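Local coordinates for protein putative nucleotide sugar epimerase/ dehydratase (Bordetella bronchiseptica, PDB 2Q1S) that binds NADH through a Rossmann fold and probably acts as a nucleotide-sugar epimerase or dehydratase in lipopolysaccharide O-antigen biosynthesis, at residues H196-F208 with C273-I285. Residues are numbered along the deposited sequence; the frame is centred on the assembly and turned at random.
Sequences HKQHQLPTVRARF and CAADGTPGGVYNI. With NAI (1,4-dihydronicotinamide adenine dinucleotide), chain B.
Gly281 O is gripped twice: the backbone N of Arg205 reaches it in a nearly straight bond of 2.9 Å, and a water donates to it. The same water takes a proton from Arg205 NE and gives one to Thr203 OG1, whose hydroxyl also bonds Ser192 O on helix 180-199. The Arg205 chain bends at chi3 (-78°), which turns the guanidinium back over strand 281-284; there NH2 donates to Gly280 O at 2.9 Å, close to the guanidinium plane, while Val282 CB covers the centre of one face. Arg207 runs out straight instead and lays its guanidinium against Val282 CG2, 3.5 Å from NE. A branched valine suits this place because one residue can serve both planar groups. A second water joins Arg207 NH1 to Asn284 OD1; Asn284 also has a polar partner in Ser327. Glu189 and Asp170 form salt bridges with both arginines.

Between the parallel strands, backbone bonds continue through Tyr283 and Arg207 to Ile285. Val204 CG1 touches the ring edge of Tyr283 at CD1, 3.5 Å away, and also meets Cys273 CB; the small Ala206 leaves Cys273 SG at 4.0 Å from its CB. In the type II turn from Thr278 to Gly281, which leads into strand 281-284, Gly280 N donates to Thr203 O at 2.7 Å. Glycine suits this place, with its positive phi and its CA close against the His196 ring face in a CH-pi contact.

Strand 281-284 thus extends the Rossmann sheet beside strand 203-212, where Phe208 meets the NADH nicotinamide. The face carrying Val204, Ala206 and Tyr283 is mainly apolar and packs against helix 263-276; on the other, Glu189 and Asp170 probably offset the charge of two arginines packed among helix 180-199 and Leu174 of the second subunit.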
loop_
_atom_site.group_PDB
_atom_site.type_symbol
_atom_site.label_atom_id
_atom_site.label_comp_id
_atom_site.label_asym_id
_atom_site.label_seq_id
_atom_site.Cartn_x
_atom_site.Cartn_y
_atom_site.Cartn_z
ATOM N N HIS A 196 10.196 8.941 7.045
ATOM C CA HIS A 196 10.565 9.869 8.113
ATOM C C HIS A 196 11.241 9.136 9.315
ATOM O O HIS A 196 12.301 9.544 9.793
ATOM C CB HIS A 196 9.373 10.717 8.585
ATOM C CG HIS A 196 9.673 11.479 9.838
ATOM N ND1 HIS A 196 9.259 11.071 11.087
ATOM C CD2 HIS A 196 10.429 12.593 10.036
ATOM C CE1 HIS A 196 9.708 11.925 11.994
ATOM N NE2 HIS A 196 10.418 12.859 11.379
ATOM N N LYS A 197 10.639 8.035 9.757
ATOM C CA LYS A 197 11.143 7.308 10.961
ATOM C C LYS A 197 12.486 6.651 10.612
ATOM O O LYS A 197 13.448 6.689 11.396
ATOM C CB LYS A 197 10.113 6.240 11.377
ATOM C CG LYS A 197 10.430 5.471 12.629
ATOM N N GLN A 198 12.554 6.035 9.431
ATOM C CA GLN A 198 13.738 5.243 9.091
ATOM C C GLN A 198 14.911 6.054 8.537
ATOM O O GLN A 198 16.089 5.768 8.838
ATOM C CB GLN A 198 13.335 4.133 8.114
ATOM C CG GLN A 198 14.468 3.120 7.835
ATOM C CD GLN A 198 14.797 2.209 9.013
ATOM O OE1 GLN A 198 15.862 1.573 9.038
ATOM N NE2 GLN A 198 13.882 2.116 9.967
ATOM N N HIS A 199 14.602 7.104 7.780
ATOM C CA HIS A 199 15.622 7.842 7.030
ATOM C C HIS A 199 15.565 9.354 7.252
ATOM O O HIS A 199 16.285 10.096 6.571
ATOM C CB HIS A 199 15.474 7.541 5.535
ATOM C CG HIS A 199 15.747 6.114 5.178
ATOM N ND1 HIS A 199 16.977 5.526 5.367
ATOM C CD2 HIS A 199 14.945 5.159 4.658
ATOM C CE1 HIS A 199 16.922 4.266 4.961
ATOM N NE2 HIS A 199 15.704 4.021 4.519
ATOM N N GLN A 200 14.733 9.796 8.192
ATOM C CA GLN A 200 14.634 11.220 8.554
ATOM C C GLN A 200 14.176 12.061 7.366
ATOM O O GLN A 200 14.386 13.264 7.354
ATOM C CB GLN A 200 15.969 11.742 9.158
ATOM C CG GLN A 200 16.249 11.087 10.532
ATOM C CD GLN A 200 16.725 9.636 10.388
ATOM O OE1 GLN A 200 17.634 9.341 9.582
ATOM N NE2 GLN A 200 16.089 8.721 11.136
ATOM N N LEU A 201 13.515 11.429 6.393
ATOM C CA LEU A 201 12.961 12.192 5.259
ATOM C C LEU A 201 11.896 13.137 5.851
ATOM O O LEU A 201 11.028 12.661 6.582
ATOM C CB LEU A 201 12.345 11.259 4.207
ATOM C CG LEU A 201 11.929 11.982 2.919
ATOM C CD1 LEU A 201 13.115 12.378 1.997
ATOM C CD2 LEU A 201 11.019 11.045 2.156
ATOM N N PRO A 202 12.014 14.473 5.622
ATOM C CA PRO A 202 11.171 15.421 6.378
ATOM C C PRO A 202 9.766 15.606 5.826
ATOM O O PRO A 202 9.428 16.670 5.262
ATOM C CB PRO A 202 11.986 16.717 6.333
ATOM C CG PRO A 202 12.716 16.652 5.069
ATOM C CD PRO A 202 13.053 15.191 4.822
ATOM N N THR A 203 8.997 14.534 5.929
ATOM C CA THR A 203 7.683 14.493 5.263
ATOM C C THR A 203 6.598 15.186 6.080
ATOM O O THR A 203 6.599 15.142 7.323
ATOM C CB THR A 203 7.232 13.056 5.026
ATOM O OG1 THR A 203 7.092 12.377 6.285
ATOM C CG2 THR A 203 8.220 12.334 4.101
ATOM N N VAL A 204 5.666 15.837 5.349
ATOM C CA VAL A 204 4.452 16.379 5.986
ATOM C C VAL A 204 3.298 15.954 5.068
ATOM O O VAL A 204 3.387 16.166 3.875
ATOM C CB VAL A 204 4.506 17.897 6.065
ATOM C CG1 VAL A 204 3.208 18.419 6.686
ATOM C CG2 VAL A 204 5.692 18.312 6.893
ATOM N N ARG A 205 2.275 15.317 5.648
ATOM C CA ARG A 205 1.118 14.868 4.887
ATOM C C ARG A 205 0.079 15.973 5.015
ATOM O O ARG A 205 -0.252 16.379 6.122
ATOM C CB ARG A 205 0.595 13.556 5.493
ATOM C CG ARG A 205 1.625 12.403 5.284
ATOM C CD ARG A 205 1.328 11.300 6.337
ATOM N NE ARG A 205 1.804 11.591 7.670
ATOM C CZ ARG A 205 1.177 11.231 8.791
ATOM N NH1 ARG A 205 -0.005 10.640 8.690
ATOM N NH2 ARG A 205 1.696 11.501 9.971
ATOM N N ALA A 206 -0.425 16.426 3.863
ATOM C CA ALA A 206 -1.460 17.477 3.835
ATOM C C ALA A 206 -2.738 16.837 3.331
ATOM O O ALA A 206 -2.796 16.456 2.200
ATOM C CB ALA A 206 -1.023 18.631 2.882
ATOM N N ARG A 207 -3.746 16.687 4.203
ATOM C CA ARG A 207 -5.012 16.042 3.837
ATOM C C ARG A 207 -6.019 17.114 3.418
ATOM O O ARG A 207 -6.283 18.044 4.156
ATOM C CB ARG A 207 -5.577 15.313 5.067
ATOM C CG ARG A 207 -4.800 14.052 5.419
ATOM C CD ARG A 207 -5.403 13.396 6.668
ATOM N NE ARG A 207 -4.617 12.222 7.030
ATOM C CZ ARG A 207 -4.546 11.720 8.284
ATOM N NH1 ARG A 207 -5.241 12.256 9.285
ATOM N NH2 ARG A 207 -3.776 10.646 8.525
ATOM N N PHE A 208 -6.553 16.958 2.223
ATOM C CA PHE A 208 -7.595 17.897 1.836
ATOM C C PHE A 208 -8.656 17.199 0.999
ATOM O O PHE A 208 -8.547 16.017 0.707
ATOM C CB PHE A 208 -7.000 19.181 1.219
ATOM C CG PHE A 208 -5.985 18.939 0.120
ATOM C CD1 PHE A 208 -6.407 18.768 -1.160
ATOM C CD2 PHE A 208 -4.612 18.989 0.383
ATOM C CE1 PHE A 208 -5.515 18.569 -2.208
ATOM C CE2 PHE A 208 -3.680 18.808 -0.658
ATOM C CZ PHE A 208 -4.152 18.603 -1.990
ATOM N N CYS A 273 2.588 24.036 5.137
ATOM C CA CYS A 273 3.103 22.721 5.522
ATOM C C CYS A 273 4.603 22.651 5.241
ATOM O O CYS A 273 5.353 22.150 6.064
ATOM C CB CYS A 273 2.376 21.619 4.745
ATOM S SG CYS A 273 0.693 21.284 5.387
ATOM N N ALA A 274 5.016 23.076 4.043
ATOM C CA ALA A 274 6.427 23.054 3.661
ATOM C C ALA A 274 7.267 23.885 4.610
ATOM O O ALA A 274 8.284 23.439 5.142
ATOM C CB ALA A 274 6.627 23.567 2.262
ATOM N N ALA A 275 6.849 25.128 4.802
ATOM C CA ALA A 275 7.637 26.041 5.605
ATOM C C ALA A 275 7.725 25.622 7.076
ATOM O O ALA A 275 8.810 25.610 7.657
ATOM C CB ALA A 275 7.052 27.464 5.468
ATOM N N ASP A 276 6.580 25.261 7.646
ATOM C CA ASP A 276 6.456 25.151 9.100
ATOM C C ASP A 276 5.906 23.846 9.648
ATOM O O ASP A 276 5.843 23.665 10.870
ATOM C CB ASP A 276 5.598 26.292 9.644
ATOM C CG ASP A 276 6.258 27.663 9.488
ATOM O OD1 ASP A 276 7.484 27.792 9.657
ATOM O OD2 ASP A 276 5.521 28.607 9.207
ATOM N N GLY A 277 5.472 22.953 8.759
ATOM C CA GLY A 277 4.933 21.669 9.243
ATOM C C GLY A 277 5.979 20.790 9.930
ATOM O O GLY A 277 7.129 20.718 9.492
ATOM N N THR A 278 5.541 20.061 10.950
ATOM C CA THR A 278 6.435 19.172 11.693
ATOM C C THR A 278 6.786 17.936 10.845
ATOM O O THR A 278 5.872 17.245 10.355
ATOM C CB THR A 278 5.742 18.692 12.942
ATOM O OG1 THR A 278 5.414 19.830 13.734
ATOM C CG2 THR A 278 6.669 17.800 13.782
ATOM N N PRO A 279 8.093 17.648 10.651
ATOM C CA PRO A 279 8.486 16.419 9.946
ATOM C C PRO A 279 7.846 15.192 10.609
ATOM O O PRO A 279 7.837 15.047 11.847
ATOM C CB PRO A 279 10.019 16.415 10.087
ATOM C CG PRO A 279 10.354 17.883 10.155
ATOM C CD PRO A 279 9.280 18.425 11.071
ATOM N N GLY A 280 7.308 14.332 9.755
ATOM C CA GLY A 280 6.579 13.157 10.203
ATOM C C GLY A 280 5.113 13.424 10.462
ATOM O O GLY A 280 4.362 12.490 10.733
ATOM N N GLY A 281 4.699 14.695 10.372
ATOM C CA GLY A 281 3.365 15.067 10.782
ATOM C C GLY A 281 2.331 15.109 9.682
ATOM O O GLY A 281 2.629 14.884 8.508
ATOM N N VAL A 282 1.100 15.431 10.110
ATOM C CA VAL A 282 -0.062 15.481 9.193
ATOM C C VAL A 282 -0.976 16.641 9.578
ATOM O O VAL A 282 -1.214 16.877 10.771
ATOM C CB VAL A 282 -0.850 14.132 9.113
ATOM C CG1 VAL A 282 -1.290 13.614 10.507
ATOM C CG2 VAL A 282 -2.013 14.233 8.172
ATOM N N TYR A 283 -1.490 17.327 8.552
ATOM C CA TYR A 283 -2.369 18.483 8.757
ATOM C C TYR A 283 -3.530 18.411 7.801
ATOM O O TYR A 283 -3.353 18.193 6.626
ATOM C CB TYR A 283 -1.639 19.804 8.495
ATOM C CG TYR A 283 -0.462 20.040 9.399
ATOM C CD1 TYR A 283 0.807 19.516 9.058
ATOM C CD2 TYR A 283 -0.595 20.739 10.598
ATOM C CE1 TYR A 283 1.903 19.694 9.910
ATOM C CE2 TYR A 283 0.509 20.931 11.425
ATOM C CZ TYR A 283 1.736 20.401 11.087
ATOM O OH TYR A 283 2.818 20.614 11.928
ATOM N N ASN A 284 -4.729 18.601 8.326
ATOM C CA ASN A 284 -5.893 18.866 7.466
ATOM C C ASN A 284 -5.808 20.288 6.904
ATOM O O ASN A 284 -5.609 21.250 7.668
ATOM C CB ASN A 284 -7.212 18.751 8.237
ATOM C CG ASN A 284 -7.458 17.362 8.797
ATOM O OD1 ASN A 284 -7.021 16.378 8.251
ATOM N ND2 ASN A 284 -8.195 17.299 9.897
ATOM N N ILE A 285 -5.949 20.408 5.581
ATOM C CA ILE A 285 -6.062 21.704 4.896
ATOM C C ILE A 285 -7.538 21.766 4.403
ATOM O O ILE A 285 -7.934 21.090 3.448
ATOM C CB ILE A 285 -5.026 21.784 3.705
ATOM C CG1 ILE A 285 -3.588 21.646 4.261
ATOM C CG2 ILE A 285 -5.189 23.097 2.908
ATOM C CD1 ILE A 285 -3.220 22.580 5.404
HETATM P PA NAI B . -4.573 16.386 -11.230
HETATM O O1A NAI B . -4.904 15.104 -11.905
HETATM O O2A NAI B . -4.909 17.716 -11.944
HETATM O O5B NAI B . -3.096 16.436 -10.782
HETATM C C5B NAI B . -2.231 15.300 -10.681
HETATM C C4B NAI B . -1.026 15.456 -11.593
HETATM O O4B NAI B . -0.221 14.288 -11.489
HETATM C C3B NAI B . -1.457 15.593 -13.078
HETATM O O3B NAI B . -0.829 16.747 -13.661
HETATM C C2B NAI B . -0.886 14.332 -13.712
HETATM O O2B NAI B . -0.455 14.421 -15.105
HETATM C C1B NAI B . 0.314 14.041 -12.808
HETATM N N9A NAI B . 0.820 12.681 -12.884
HETATM C C8A NAI B . 0.089 11.530 -12.996
HETATM N N7A NAI B . 0.919 10.485 -12.989
HETATM C C5A NAI B . 2.204 10.921 -12.860
HETATM C C6A NAI B . 3.549 10.334 -12.793
HETATM N N6A NAI B . 3.773 9.016 -12.852
HETATM N N1A NAI B . 4.638 11.154 -12.658
HETATM C C2A NAI B . 4.434 12.498 -12.603
HETATM N N3A NAI B . 3.252 13.135 -12.647
HETATM C C4A NAI B . 2.091 12.399 -12.769
HETATM O O3 NAI B . -5.410 16.319 -9.868
HETATM P PN NAI B . -5.397 17.333 -8.598
HETATM O O1N NAI B . -6.750 17.512 -8.120
HETATM O O2N NAI B . -4.485 18.471 -8.979
HETATM O O5D NAI B . -4.547 16.442 -7.517
HETATM C C5D NAI B . -3.313 16.907 -6.943
HETATM C C4D NAI B . -3.065 16.083 -5.678
HETATM O O4D NAI B . -4.066 16.385 -4.736
HETATM C C3D NAI B . -3.216 14.579 -5.910
HETATM O O3D NAI B . -2.175 13.929 -5.168
HETATM C C2D NAI B . -4.579 14.259 -5.377
HETATM O O2D NAI B . -4.671 12.873 -4.950
HETATM C C1D NAI B . -4.689 15.196 -4.206
HETATM N N1N NAI B . -6.043 15.491 -3.817
HETATM C C2N NAI B . -6.867 16.301 -4.560
HETATM C C3N NAI B . -8.163 16.586 -4.139
HETATM C C7N NAI B . -9.098 17.470 -4.959
HETATM O O7N NAI B . -10.213 17.694 -4.519
HETATM N N7N NAI B . -8.611 17.977 -6.120
HETATM C C4N NAI B . -8.633 16.088 -2.894
HETATM C C5N NAI B . -7.738 15.284 -2.131
HETATM C C6N NAI B . -6.449 15.037 -2.603
HETATM O O HOH W 1 4.453 12.821 7.445
HETATM O O HOH W 2 -7.651 13.848 9.216
#